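Local atomic coordinates of predicted acyltransferase with acyl-CoA N-acyltransferase domain (Escherichia coli, PDB entry 4RS2), a protein that binds coenzyme A as a GNAT-family protein, probably transferring acyl groups, and when overexpressed suppresses silencing of target messages by small RNAs. Residues Ser76-Gly89 and Ala166-Phe180. Numbering follows the deposited sequence. Where two conformers were deposited one is given.
Sequences SPVDVQGEDLQWVG and ALNGVTGLVEYHEHF
Ala166 meets the indole of Trp87 with its carbonyl, whose O lies near the ring plane at the edge; water 6 links the two, donating to that O and accepting from Trp87 NE1. The Leu167 side chain crosses that of Trp87 at about a right angle, CD2 standing 3.8 Å from Trp87 CH2, and also touches Ala123 of strand 123-127 and Val159 of strand 157-161. Val170 closes the type II turn from Leu167 and runs alongside Trp87, the two pointing opposite ways; with CG1 anti to its backbone N (chi1 179°), that methyl lies 3.5 Å from Trp87 CZ2 and also meets Leu85 CD1 tip to tip and Val80 CG1. Thr171 OG1 is joined through water 4 to Gln81 OE1, which also accepts from water 3, the acceptor for Leu173 N. Strand 172-175 pairs antiparallel with strand 69-80 just before its type I' hairpin turn, joining it to strand 146-147, with which it runs parallel, in the mixed sheet of the GNAT fold. Leu173 O is gripped twice, by a nearly straight bond from Gln81 N (2.8 Å, 175° at the hydrogen) and by water 5, which accepts from Gly82 N and so ties the turn to the strand. Val174 points to the same face as Val80, its CG1 3.6 Å from Val78 CG2. Glu175 and Asp79 form the hydrogen-bonded pair, Glu175 N giving to Asp79 O at 2.8 Å and Asp79 N to Glu175 O at 3.0 Å; water 2 donates to both Asp79 OD2 and Glu175 O. Tyr176 turns one ring face to Val78 CG1, a CH-pi contact 4.1 Å from the centroid and 13° off the normal. His177 N gives to water 1, which donates to Ser76 OG and Pro77 O. Phe180 CE1 lies 3.3 Å from Ser76 OG, with Tyr176 CD2 over the centre of one ring face.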
ATOM      1  N   SER A  76       0.220   2.177   6.528  1.00  8.55           N
ATOM      2  CA  SER A  76       0.259   3.077   7.684  1.00  9.08           C
ATOM      3  C   SER A  76      -1.016   2.872   8.486  1.00  9.37           C
ATOM      4  O   SER A  76      -1.991   2.365   7.924  1.00  9.59           O
ATOM      5  CB  SER A  76       0.408   4.518   7.202  1.00  9.36           C
ATOM      6  OG  SER A  76      -0.594   4.847   6.298  1.00 10.46           O
ATOM      7  N   PRO A  77      -1.030   3.252   9.768  1.00 10.20           N
ATOM      8  CA  PRO A  77      -2.212   2.948  10.580  1.00 10.85           C
ATOM      9  C   PRO A  77      -3.408   3.791  10.230  1.00 10.27           C
ATOM     10  O   PRO A  77      -3.263   4.960   9.881  1.00 10.19           O
ATOM     11  CB  PRO A  77      -1.772   3.265  12.008  1.00 11.80           C
ATOM     12  CG  PRO A  77      -0.668   4.247  11.832  1.00 12.63           C
ATOM     13  CD  PRO A  77      -0.021   4.017  10.506  1.00 11.44           C
ATOM     14  N   VAL A  78      -4.597   3.195  10.308  1.00 10.72           N
ATOM     15  CA  VAL A  78      -5.842   3.968  10.132  1.00 11.62           C
ATOM     16  C   VAL A  78      -6.722   3.628  11.328  1.00 13.07           C
ATOM     17  O   VAL A  78      -6.589   2.534  11.886  1.00 15.17           O
ATOM     18  CB  VAL A  78      -6.584   3.668   8.810  1.00 11.29           C
ATOM     19  CG1 VAL A  78      -5.672   3.963   7.631  1.00 10.52           C
ATOM     20  CG2 VAL A  78      -7.110   2.235   8.749  1.00 11.86           C
ATOM     21  N   ASP A  79      -7.565   4.570  11.778  1.00 14.06           N
ATOM     22  CA  ASP A  79      -8.485   4.286  12.865  1.00 16.33           C
ATOM     23  C   ASP A  79      -9.877   4.330  12.301  1.00 15.05           C
ATOM     24  O   ASP A  79     -10.110   4.957  11.281  1.00 14.69           O
ATOM     25  CB  ASP A  79      -8.358   5.304  13.992  1.00 18.99           C
ATOM     26  CG  ASP A  79      -6.996   5.280  14.635  1.00 23.48           C
ATOM     27  OD1 ASP A  79      -6.510   4.184  15.027  1.00 28.03           O
ATOM     28  OD2 ASP A  79      -6.411   6.374  14.753  1.00 32.63           O
ATOM     29  N   VAL A  80     -10.812   3.654  12.958  1.00 16.39           N
ATOM     30  CA  VAL A  80     -12.182   3.642  12.470  1.00 18.06           C
ATOM     31  C   VAL A  80     -13.071   4.215  13.519  1.00 19.80           C
ATOM     32  O   VAL A  80     -13.145   3.697  14.616  1.00 19.89           O
ATOM     33  CB  VAL A  80     -12.662   2.238  12.125  1.00 19.51           C
ATOM     34  CG1 VAL A  80     -14.040   2.331  11.477  1.00 20.62           C
ATOM     35  CG2 VAL A  80     -11.668   1.560  11.203  1.00 19.07           C
ATOM     36  N   GLN A  81     -13.697   5.336  13.199  1.00 22.19           N
ATOM     37  CA  GLN A  81     -14.558   6.031  14.145  1.00 24.92           C
ATOM     38  C   GLN A  81     -13.698   6.346  15.384  1.00 24.38           C
ATOM     39  O   GLN A  81     -14.134   6.286  16.538  1.00 24.73           O
ATOM     40  CB  GLN A  81     -15.830   5.191  14.404  1.00 29.40           C
ATOM     41  CG  GLN A  81     -17.098   6.022  14.571  1.00 34.81           C
ATOM     42  CD  GLN A  81     -18.337   5.374  13.943  1.00 38.66           C
ATOM     43  OE1 GLN A  81     -19.105   6.041  13.250  1.00 41.66           O
ATOM     44  NE2 GLN A  81     -18.523   4.080  14.166  1.00 42.35           N
ATOM     45  N   GLY A  82     -12.440   6.664  15.114  1.00 25.67           N
ATOM     46  CA  GLY A  82     -11.503   7.053  16.152  1.00 27.51           C
ATOM     47  C   GLY A  82     -10.888   5.977  17.010  1.00 29.52           C
ATOM     48  O   GLY A  82     -10.208   6.295  17.971  1.00 33.34           O
ATOM     49  N   GLU A  83     -11.108   4.709  16.665  0.60 29.08           N
ATOM     50  CA  GLU A  83     -10.560   3.611  17.446  0.60 29.03           C
ATOM     51  C   GLU A  83      -9.608   2.739  16.647  0.60 25.96           C
ATOM     52  O   GLU A  83      -9.744   2.589  15.417  0.60 22.09           O
ATOM     53  CB  GLU A  83     -11.688   2.759  18.029  0.60 31.20           C
ATOM     54  CG  GLU A  83     -12.540   3.477  19.073  0.60 33.06           C
ATOM     55  CD  GLU A  83     -11.759   3.904  20.309  0.60 33.14           C
ATOM     56  OE1 GLU A  83     -10.530   3.694  20.364  0.60 35.41           O
ATOM     57  OE2 GLU A  83     -12.379   4.458  21.238  0.60 34.63           O
ATOM     58  N   ASP A  84      -8.643   2.161  17.364  1.00 24.80           N
ATOM     59  CA  ASP A  84      -7.632   1.293  16.769  1.00 24.02           C
ATOM     60  C   ASP A  84      -8.117  -0.140  16.786  1.00 22.97           C
ATOM     61  O   ASP A  84      -8.227  -0.750  17.848  1.00 22.32           O
ATOM     62  CB  ASP A  84      -6.335   1.404  17.578  1.00 26.04           C
ATOM     63  CG  ASP A  84      -5.273   0.430  17.141  1.00 29.93           C
ATOM     64  OD1 ASP A  84      -5.426  -0.230  16.078  1.00 28.13           O
ATOM     65  OD2 ASP A  84      -4.255   0.336  17.881  1.00 33.35           O
ATOM     66  N   LEU A  85      -8.421  -0.647  15.592  1.00 20.57           N
ATOM     67  CA  LEU A  85      -8.877  -2.018  15.376  1.00 19.31           C
ATOM     68  C   LEU A  85      -7.822  -2.850  14.625  1.00 18.44           C
ATOM     69  O   LEU A  85      -8.133  -3.891  14.057  1.00 19.65           O
ATOM     70  CB  LEU A  85     -10.159  -1.990  14.546  1.00 21.06           C
ATOM     71  CG  LEU A  85     -11.330  -1.162  15.051  1.00 21.26           C
ATOM     72  CD1 LEU A  85     -12.459  -1.233  14.022  1.00 21.52           C
ATOM     73  CD2 LEU A  85     -11.774  -1.631  16.428  1.00 23.82           C
ATOM     74  N   GLN A  86      -6.589  -2.370  14.603  1.00 17.79           N
ATOM     75  CA  GLN A  86      -5.503  -3.054  13.916  1.00 17.13           C
ATOM     76  C   GLN A  86      -5.769  -3.094  12.410  1.00 14.38           C
ATOM     77  O   GLN A  86      -5.618  -4.113  11.771  1.00 13.91           O
ATOM     78  CB  GLN A  86      -5.288  -4.462  14.493  1.00 20.62           C
ATOM     79  CG  GLN A  86      -5.068  -4.450  15.999  1.00 25.29           C
ATOM     80  CD  GLN A  86      -3.792  -3.729  16.386  1.00 28.58           C
ATOM     81  OE1 GLN A  86      -2.734  -3.964  15.800  1.00 37.18           O
ATOM     82  NE2 GLN A  86      -3.876  -2.861  17.390  1.00 33.22           N
ATOM     83  N   TRP A  87      -6.183  -1.946  11.885  1.00 10.94           N
ATOM     84  CA  TRP A  87      -6.348  -1.742  10.457  1.00 10.11           C
ATOM     85  C   TRP A  87      -5.226  -0.839   9.929  1.00  9.84           C
ATOM     86  O   TRP A  87      -4.683  -0.006  10.666  1.00  9.48           O
ATOM     87  CB  TRP A  87      -7.682  -1.065  10.130  1.00 10.29           C
ATOM     88  CG  TRP A  87      -8.888  -1.895  10.270  1.00 10.59           C
ATOM     89  CD1 TRP A  87      -9.089  -2.953  11.119  1.00 10.93           C
ATOM     90  CD2 TRP A  87     -10.137  -1.670   9.603  1.00 10.81           C
ATOM     91  NE1 TRP A  87     -10.375  -3.422  10.989  1.00 11.55           N
ATOM     92  CE2 TRP A  87     -11.040  -2.663  10.059  1.00 11.12           C
ATOM     93  CE3 TRP A  87     -10.558  -0.771   8.633  1.00 11.20           C
ATOM     94  CZ2 TRP A  87     -12.347  -2.761   9.581  1.00 11.87           C
ATOM     95  CZ3 TRP A  87     -11.869  -0.879   8.125  1.00 12.32           C
ATOM     96  CH2 TRP A  87     -12.745  -1.867   8.614  1.00 11.82           C
ATOM     97  N   VAL A  88      -4.930  -0.995   8.645  1.00  9.80           N
ATOM     98  CA  VAL A  88      -3.925  -0.157   7.972  1.00  9.30           C
ATOM     99  C   VAL A  88      -4.446   0.289   6.624  1.00  8.79           C
ATOM    100  O   VAL A  88      -5.370  -0.326   6.078  1.00  9.47           O
ATOM    101  CB  VAL A  88      -2.592  -0.878   7.763  1.00 10.06           C
ATOM    102  CG1 VAL A  88      -1.921  -1.164   9.094  1.00 10.44           C
ATOM    103  CG2 VAL A  88      -2.808  -2.133   6.922  1.00 10.04           C
ATOM    104  N   GLY A  89      -3.874   1.391   6.127  1.00  8.25           N
ATOM    105  CA  GLY A  89      -4.138   1.906   4.797  1.00  7.77           C
ATOM    106  C   GLY A  89      -2.912   1.629   3.909  1.00  8.20           C
ATOM    107  O   GLY A  89      -1.767   1.863   4.320  1.00  8.68           O
ATOM    108  N   ALA A 166     -13.824  -9.684   9.784  1.00 14.39           N
ATOM    109  CA  ALA A 166     -13.184  -8.440  10.214  1.00 14.53           C
ATOM    110  C   ALA A 166     -13.982  -7.163  10.015  1.00 14.45           C
ATOM    111  O   ALA A 166     -13.812  -6.209  10.768  1.00 15.36           O
ATOM    112  CB  ALA A 166     -11.833  -8.290   9.545  1.00 14.15           C
ATOM    113  N   LEU A 167     -14.820  -7.134   8.987  1.00 14.64           N
ATOM    114  CA  LEU A 167     -15.595  -5.957   8.668  1.00 14.38           C
ATOM    115  C   LEU A 167     -16.967  -5.928   9.346  1.00 15.50           C
ATOM    116  O   LEU A 167     -17.571  -4.866   9.425  1.00 16.72           O
ATOM    117  CB  LEU A 167     -15.785  -5.863   7.158  1.00 14.12           C
ATOM    118  CG  LEU A 167     -14.468  -6.049   6.357  1.00 14.33           C
ATOM    119  CD1 LEU A 167     -14.750  -5.824   4.881  1.00 15.29           C
ATOM    120  CD2 LEU A 167     -13.347  -5.132   6.807  1.00 15.30           C
ATOM    121  N   ASN A 168     -17.432  -7.061   9.878  1.00 16.62           N
ATOM    122  CA  ASN A 168     -18.786  -7.132  10.453  1.00 19.20           C
ATOM    123  C   ASN A 168     -18.931  -6.265  11.679  1.00 18.29           C
ATOM    124  O   ASN A 168     -18.191  -6.422  12.647  1.00 18.60           O
ATOM    125  CB  ASN A 168     -19.183  -8.581  10.730  1.00 22.25           C
ATOM    126  CG  ASN A 168     -19.243  -9.416   9.453  1.00 26.63           C
ATOM    127  OD1 ASN A 168     -19.546  -8.892   8.382  1.00 31.47           O
ATOM    128  ND2 ASN A 168     -18.972 -10.710   9.560  1.00 32.12           N
ATOM    129  N   GLY A 169     -19.860  -5.323  11.604  1.00 17.56           N
ATOM    130  CA  GLY A 169     -20.116  -4.398  12.684  1.00 17.89           C
ATOM    131  C   GLY A 169     -19.157  -3.222  12.761  1.00 18.14           C
ATOM    132  O   GLY A 169     -19.175  -2.471  13.738  1.00 20.93           O
ATOM    133  N   VAL A 170     -18.289  -3.072  11.761  1.00 16.61           N
ATOM    134  CA  VAL A 170     -17.312  -1.993  11.751  1.00 16.13           C
ATOM    135  C   VAL A 170     -17.708  -1.067  10.614  1.00 15.93           C
ATOM    136  O   VAL A 170     -17.640  -1.467   9.456  1.00 16.65           O
ATOM    137  CB  VAL A 170     -15.877  -2.490  11.519  1.00 15.45           C
ATOM    138  CG1 VAL A 170     -14.932  -1.301  11.495  1.00 15.91           C
ATOM    139  CG2 VAL A 170     -15.441  -3.520  12.576  1.00 15.66           C
ATOM    140  N   THR A 171     -18.119   0.152  10.963  1.00 14.85           N
ATOM    141  CA  THR A 171     -18.609   1.126   9.977  1.00 15.24           C
ATOM    142  C   THR A 171     -18.135   2.516  10.332  1.00 14.22           C
ATOM    143  O   THR A 171     -17.658   2.764  11.460  1.00 14.78           O
ATOM    144  CB  THR A 171     -20.155   1.155   9.948  1.00 17.27           C
ATOM    145  OG1 THR A 171     -20.648   1.590  11.231  1.00 18.54           O
ATOM    146  CG2 THR A 171     -20.710  -0.178   9.619  1.00 18.25           C
ATOM    147  N   GLY A 172     -18.257   3.424   9.368  1.00 12.64           N
ATOM    148  CA  GLY A 172     -17.980   4.823   9.597  1.00 12.33           C
ATOM    149  C   GLY A 172     -16.730   5.369   8.946  1.00 11.84           C
ATOM    150  O   GLY A 172     -16.254   4.840   7.948  1.00 11.28           O
ATOM    151  N   LEU A 173     -16.198   6.422   9.550  1.00 11.74           N
ATOM    152  CA  LEU A 173     -15.054   7.122   9.021  1.00 12.52           C
ATOM    153  C   LEU A 173     -13.742   6.456   9.370  1.00 11.66           C
ATOM    154  O   LEU A 173     -13.396   6.277  10.557  1.00 12.23           O
ATOM    155  CB  LEU A 173     -15.043   8.569   9.513  1.00 13.82           C
ATOM    156  CG  LEU A 173     -13.803   9.374   9.136  1.00 15.26           C
ATOM    157  CD1 LEU A 173     -13.697   9.597   7.639  1.00 15.68           C
ATOM    158  CD2 LEU A 173     -13.892  10.693   9.863  1.00 16.39           C
ATOM    159  N   VAL A 174     -12.993   6.106   8.317  1.00 10.86           N
ATOM    160  CA  VAL A 174     -11.683   5.526   8.440  1.00 10.53           C
ATOM    161  C   VAL A 174     -10.722   6.693   8.277  1.00 10.65           C
ATOM    162  O   VAL A 174     -10.682   7.323   7.224  1.00 10.96           O
ATOM    163  CB  VAL A 174     -11.427   4.471   7.345  1.00 10.40           C
ATOM    164  CG1 VAL A 174     -10.006   3.955   7.443  1.00 10.03           C
ATOM    165  CG2 VAL A 174     -12.483   3.367   7.405  1.00  9.74           C
ATOM    166  N   GLU A 175      -9.939   6.977   9.318  0.50 14.09           N
ATOM    167  CA  GLU A 175      -9.012   8.092   9.309  0.50 13.74           C
ATOM    168  C   GLU A 175      -7.565   7.665   9.122  0.50 12.24           C
ATOM    169  O   GLU A 175      -7.051   6.813   9.860  0.50 12.35           O
ATOM    170  CB  GLU A 175      -9.145   8.867  10.615  0.50 14.87           C
ATOM    171  CG  GLU A 175     -10.335   9.824  10.654  0.50 16.34           C
ATOM    172  CD  GLU A 175      -9.974  11.241  10.277  0.50 16.47           C
ATOM    173  OE1 GLU A 175      -9.449  11.494   9.182  0.50 16.28           O
ATOM    174  OE2 GLU A 175     -10.225  12.116  11.099  0.50 18.28           O
ATOM    175  N   TYR A 176      -6.920   8.271   8.124  1.00 11.23           N
ATOM    176  CA  TYR A 176      -5.497   8.050   7.868  1.00 10.87           C
ATOM    177  C   TYR A 176      -4.736   9.071   8.732  1.00 10.67           C
ATOM    178  O   TYR A 176      -5.305  10.000   9.309  1.00 11.48           O
ATOM    179  CB  TYR A 176      -5.143   8.313   6.411  1.00 10.58           C
ATOM    180  CG  TYR A 176      -5.553   7.296   5.370  1.00 10.88           C
ATOM    181  CD1 TYR A 176      -6.883   7.121   5.020  1.00 11.14           C
ATOM    182  CD2 TYR A 176      -4.604   6.608   4.639  1.00 10.74           C
ATOM    183  CE1 TYR A 176      -7.254   6.209   4.027  1.00 11.77           C
ATOM    184  CE2 TYR A 176      -4.956   5.706   3.651  1.00 11.22           C
ATOM    185  CZ  TYR A 176      -6.285   5.510   3.345  1.00 11.36           C
ATOM    186  OH  TYR A 176      -6.686   4.666   2.355  1.00 12.11           O
ATOM    187  N   HIS A 177      -3.431   8.889   8.831  1.00 10.63           N
ATOM    188  CA  HIS A 177      -2.607   9.839   9.535  1.00 10.91           C
ATOM    189  C   HIS A 177      -2.661  11.186   8.804  1.00 10.68           C
ATOM    190  O   HIS A 177      -2.879  11.249   7.576  1.00 10.68           O
ATOM    191  CB  HIS A 177      -1.203   9.331   9.530  1.00 11.36           C
ATOM    192  CG  HIS A 177      -0.295  10.140  10.372  1.00 12.43           C
ATOM    193  ND1 HIS A 177       0.461  11.169   9.865  1.00 12.78           N
ATOM    194  CD2 HIS A 177      -0.066  10.120  11.708  1.00 14.13           C
ATOM    195  CE1 HIS A 177       1.157  11.719  10.842  1.00 14.00           C
ATOM    196  NE2 HIS A 177       0.847  11.105  11.969  1.00 14.88           N
ATOM    197  N   GLU A 178      -2.474  12.269   9.530  1.00 11.41           N
ATOM    198  CA  GLU A 178      -2.566  13.594   8.914  1.00 12.09           C
ATOM    199  C   GLU A 178      -1.570  13.841   7.796  1.00 11.39           C
ATOM    200  O   GLU A 178      -1.791  14.730   6.985  1.00 10.85           O
ATOM    201  CB  GLU A 178      -2.452  14.660   9.985  1.00 14.31           C
ATOM    202  CG  GLU A 178      -1.122  14.683  10.688  1.00 17.23           C
ATOM    203  CD  GLU A 178      -1.113  15.644  11.837  1.00 21.10           C
ATOM    204  OE1 GLU A 178      -1.079  16.857  11.571  1.00 25.50           O
ATOM    205  OE2 GLU A 178      -1.127  15.175  12.990  1.00 25.59           O
ATOM    206  N   HIS A 179      -0.485  13.066   7.717  1.00 10.46           N
ATOM    207  CA  HIS A 179       0.473  13.239   6.628  1.00 10.70           C
ATOM    208  C   HIS A 179      -0.164  12.986   5.274  1.00 10.11           C
ATOM    209  O   HIS A 179       0.361  13.418   4.243  1.00 11.87           O
ATOM    210  CB  HIS A 179       1.707  12.331   6.767  1.00 11.31           C
ATOM    211  CG  HIS A 179       2.656  12.752   7.835  1.00 12.22           C
ATOM    212  ND1 HIS A 179       2.828  14.070   8.208  1.00 13.59           N
ATOM    213  CD2 HIS A 179       3.572  12.047   8.536  1.00 12.71           C
ATOM    214  CE1 HIS A 179       3.753  14.139   9.142  1.00 13.86           C
ATOM    215  NE2 HIS A 179       4.216  12.928   9.365  1.00 13.76           N
ATOM    216  N   PHE A 180      -1.322  12.339   5.268  1.00  9.86           N
ATOM    217  CA  PHE A 180      -2.060  12.103   3.999  1.00  9.82           C
ATOM    218  C   PHE A 180      -2.849  13.307   3.491  1.00 10.96           C
ATOM    219  O   PHE A 180      -3.401  13.261   2.378  1.00 12.29           O
ATOM    220  CB  PHE A 180      -2.989  10.896   4.136  1.00  9.62           C
ATOM    221  CG  PHE A 180      -2.287   9.569   3.993  1.00  9.11           C
ATOM    222  CD1 PHE A 180      -1.620   9.014   5.064  1.00  9.29           C
ATOM    223  CD2 PHE A 180      -2.282   8.895   2.784  1.00  9.39           C
ATOM    224  CE1 PHE A 180      -0.981   7.824   4.947  1.00  9.85           C
ATOM    225  CE2 PHE A 180      -1.627   7.697   2.656  1.00  9.76           C
ATOM    226  CZ  PHE A 180      -0.982   7.151   3.749  1.00 10.00           C
TER
HETATM  227  O   HOH W   1      -2.327   6.452   7.784  1.00 12.33           O
HETATM  228  O   HOH W   2      -5.639   7.387  12.175  1.00 27.67           O
HETATM  229  O   HOH W   3     -17.785   7.644  11.654  1.00 22.73           O
HETATM  230  O   HOH W   4     -20.723   4.037  11.870  1.00 38.92           O
HETATM  231  O   HOH W   5     -11.748   7.353  12.713  1.00 25.61           O
HETATM  232  O   HOH W   6     -11.896  -5.539  12.588  1.00 14.96           O